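Local coordinates for putative phosphosugar isomerase (Silicibacter pomeroyi DSS-3, PDB 3FJ1) that probably binds phosphosugars through its paired SIS domains and may isomerise them, at the interface of chains A and B. Numbering follows the deposited sequence. Chains: chain A/B, putative phosphosugar isomerase.

The interface of chains A and B. Residues chain A 63, 66-67, 214-215, 264-265; chain B 80, 84, 86.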
ATOM      1  N   TYR A  63      -6.977  -5.836  -8.799  1.00  9.00           N
ATOM      2  CA  TYR A  63      -6.664  -5.824 -10.239  1.00  9.10           C
ATOM      3  C   TYR A  63      -7.636  -6.703 -11.020  1.00  8.77           C
ATOM      4  O   TYR A  63      -8.160  -6.286 -12.065  1.00  7.47           O
ATOM      5  CB  TYR A  63      -5.237  -6.294 -10.516  1.00 10.47           C
ATOM      6  CG  TYR A  63      -4.248  -5.189 -10.347  1.00 10.90           C
ATOM      7  CD1 TYR A  63      -4.098  -4.220 -11.334  1.00 11.67           C
ATOM      8  CD2 TYR A  63      -3.496  -5.077  -9.178  1.00 11.12           C
ATOM      9  CE1 TYR A  63      -3.208  -3.159 -11.177  1.00 12.16           C
ATOM     10  CE2 TYR A  63      -2.564  -4.033  -9.016  1.00 12.05           C
ATOM     11  CZ  TYR A  63      -2.447  -3.070 -10.010  1.00 11.91           C
ATOM     12  OH  TYR A  63      -1.558  -2.024  -9.812  1.00 12.67           O
ATOM     13  N   GLU A  66     -11.186  -5.087 -11.273  1.00  9.25           N
ATOM     14  CA  GLU A  66     -11.110  -3.924 -12.139  1.00  9.60           C
ATOM     15  C   GLU A  66     -10.948  -4.355 -13.590  1.00 10.15           C
ATOM     16  O   GLU A  66     -11.669  -3.866 -14.437  1.00 10.64           O
ATOM     17  CB  GLU A  66     -10.000  -2.982 -11.663  1.00  9.40           C
ATOM     18  CG  GLU A  66     -10.447  -2.233 -10.394  1.00  9.22           C
ATOM     19  CD  GLU A  66      -9.374  -1.377  -9.706  1.00  9.45           C
ATOM     20  OE1 GLU A  66      -8.222  -1.282 -10.201  1.00 10.31           O
ATOM     21  OE2 GLU A  66      -9.709  -0.811  -8.641  1.00  9.32           O
ATOM     22  N   LEU A  67     -10.055  -5.309 -13.863  1.00 10.65           N
ATOM     23  CA  LEU A  67      -9.836  -5.788 -15.254  1.00 11.14           C
ATOM     24  C   LEU A  67     -10.992  -6.627 -15.829  1.00 11.35           C
ATOM     25  O   LEU A  67     -11.319  -6.515 -17.016  1.00 11.77           O
ATOM     26  CB  LEU A  67      -8.513  -6.556 -15.363  1.00 11.54           C
ATOM     27  CG  LEU A  67      -7.235  -5.769 -15.005  1.00 11.65           C
ATOM     28  CD1 LEU A  67      -5.973  -6.623 -15.127  1.00 11.74           C
ATOM     29  CD2 LEU A  67      -7.095  -4.500 -15.823  1.00 11.97           C
ATOM     30  N   GLY A 214       1.305  -4.019 -12.814  1.00  8.91           N
ATOM     31  CA  GLY A 214      -0.093  -4.428 -12.863  1.00  9.32           C
ATOM     32  C   GLY A 214      -0.361  -5.573 -11.875  1.00  9.20           C
ATOM     33  O   GLY A 214       0.138  -5.579 -10.749  1.00  9.35           O
ATOM     34  N   THR A 215      -1.125  -6.565 -12.316  1.00  9.35           N
ATOM     35  CA  THR A 215      -1.586  -7.669 -11.442  1.00  9.34           C
ATOM     36  C   THR A 215      -0.446  -8.339 -10.674  1.00  9.01           C
ATOM     37  O   THR A 215      -0.578  -8.596  -9.447  1.00  9.55           O
ATOM     38  CB  THR A 215      -2.409  -8.698 -12.232  1.00  9.23           C
ATOM     39  OG1 THR A 215      -3.407  -8.018 -13.005  1.00 10.21           O
ATOM     40  CG2 THR A 215      -3.078  -9.762 -11.318  1.00  9.00           C
ATOM     41  N   ASP A 264       0.458 -11.255 -19.716  1.00 10.86           N
ATOM     42  CA  ASP A 264      -0.584 -10.263 -19.841  1.00 10.36           C
ATOM     43  C   ASP A 264       0.009  -9.018 -20.496  1.00 10.80           C
ATOM     44  O   ASP A 264       1.134  -9.056 -21.003  1.00  9.80           O
ATOM     45  CB  ASP A 264      -1.226 -10.001 -18.457  1.00 10.90           C
ATOM     46  CG  ASP A 264      -0.305  -9.249 -17.486  1.00 10.87           C
ATOM     47  OD1 ASP A 264       0.851  -8.984 -17.865  1.00 10.30           O
ATOM     48  OD2 ASP A 264      -0.794  -8.922 -16.347  1.00 11.28           O
ATOM     49  N   ALA A 265      -0.753  -7.929 -20.511  1.00 10.91           N
ATOM     50  CA  ALA A 265      -0.313  -6.671 -21.144  1.00 10.54           C
ATOM     51  C   ALA A 265       0.913  -6.031 -20.488  1.00 10.12           C
ATOM     52  O   ALA A 265       1.587  -5.207 -21.102  1.00  9.34           O
ATOM     53  CB  ALA A 265      -1.478  -5.659 -21.178  1.00 10.20           C
TER
ATOM     54  N   VAL B  80      -3.696   0.218 -14.590  1.00  7.83           N
ATOM     55  CA  VAL B  80      -5.038  -0.136 -15.048  1.00  8.19           C
ATOM     56  C   VAL B  80      -5.430   0.619 -16.327  1.00  8.28           C
ATOM     57  O   VAL B  80      -6.077   0.051 -17.225  1.00  8.55           O
ATOM     58  CB  VAL B  80      -6.077   0.068 -13.939  1.00  8.34           C
ATOM     59  CG1 VAL B  80      -7.515   0.018 -14.560  1.00  8.18           C
ATOM     60  CG2 VAL B  80      -5.833  -0.986 -12.835  1.00  8.44           C
ATOM     61  N   TYR B  84      -3.270  -1.718 -19.235  1.00  8.38           N
ATOM     62  CA  TYR B  84      -4.435  -2.503 -19.629  1.00  8.70           C
ATOM     63  C   TYR B  84      -5.522  -1.752 -20.378  1.00  8.84           C
ATOM     64  O   TYR B  84      -6.339  -2.382 -21.059  1.00  8.16           O
ATOM     65  CB  TYR B  84      -5.080  -3.134 -18.402  1.00  8.59           C
ATOM     66  CG  TYR B  84      -4.118  -4.023 -17.641  1.00  8.70           C
ATOM     67  CD1 TYR B  84      -3.789  -5.296 -18.104  1.00  8.22           C
ATOM     68  CD2 TYR B  84      -3.537  -3.577 -16.461  1.00  8.19           C
ATOM     69  CE1 TYR B  84      -2.904  -6.117 -17.391  1.00  8.08           C
ATOM     70  CE2 TYR B  84      -2.636  -4.372 -15.746  1.00  8.66           C
ATOM     71  CZ  TYR B  84      -2.323  -5.636 -16.210  1.00  8.42           C
ATOM     72  OH  TYR B  84      -1.438  -6.373 -15.448  1.00  8.19           O
ATOM     73  N   ALA B  86      -8.139  -0.502 -19.227  1.00 10.05           N
ATOM     74  CA  ALA B  86      -9.385  -1.085 -18.777  1.00  9.90           C
ATOM     75  C   ALA B  86     -10.489  -0.051 -18.690  1.00 11.04           C
ATOM     76  O   ALA B  86     -10.242   1.127 -18.397  1.00 10.67           O
ATOM     77  CB  ALA B  86      -9.183  -1.744 -17.382  1.00 10.03           C
TER
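The phenol oxygen of B:Tyr84 reaches into chain A and is gripped from two directions. It donates to the carboxylate oxygen OD2 of A:Asp264, with OH and OD2 2.8 Å apart, and accepts the backbone N-H of A:Thr215 in a nearly straight bond, 164° at the hydrogen. The hydroxyl meets OD2 from above the carboxylate plane, and carboxylate and ring are turned 73° against each other. A:Thr215 sits in the short 3-10 helix 214-216, whose A:Gly214 brings its CA to the ring edge, 3.8 Å from CE2 of B:Tyr84.

One face of the same ring is taken by A:Leu67, from helix 53-69. Its CD1 lies over the ring centre, 3.7 Å from the centroid, as a CH-pi contact, while CD2 packs 3.5 Å from CG of B:Tyr84 and also touches the methyl of B:Ala86. CG of A:Leu67, anti to its carbonyl carbon (chi1 -60°), turns both methyls to the tyrosine, and the two side chains cross at about a right angle. A phenylalanine in place of B:Tyr84 could keep this packing but would probably leave A:Asp264 OD2 and the A:Thr215 amide without their shared mate.

Chains A and B are copies of one protein related by a two-fold, so this contact recurs with the chains exchanged; the homodimer may be the biological assembly. Earlier in helix 53-69, A:Tyr63 and A:Glu66 meet B:Val80, from helix 79-82 of chain B, one methyl of which touches both side chains. CG2 of B:Val80 lies 3.8 Å from CE1 of A:Tyr63 and 3.6 Å from the carboxylate oxygen OE1 of A:Glu66.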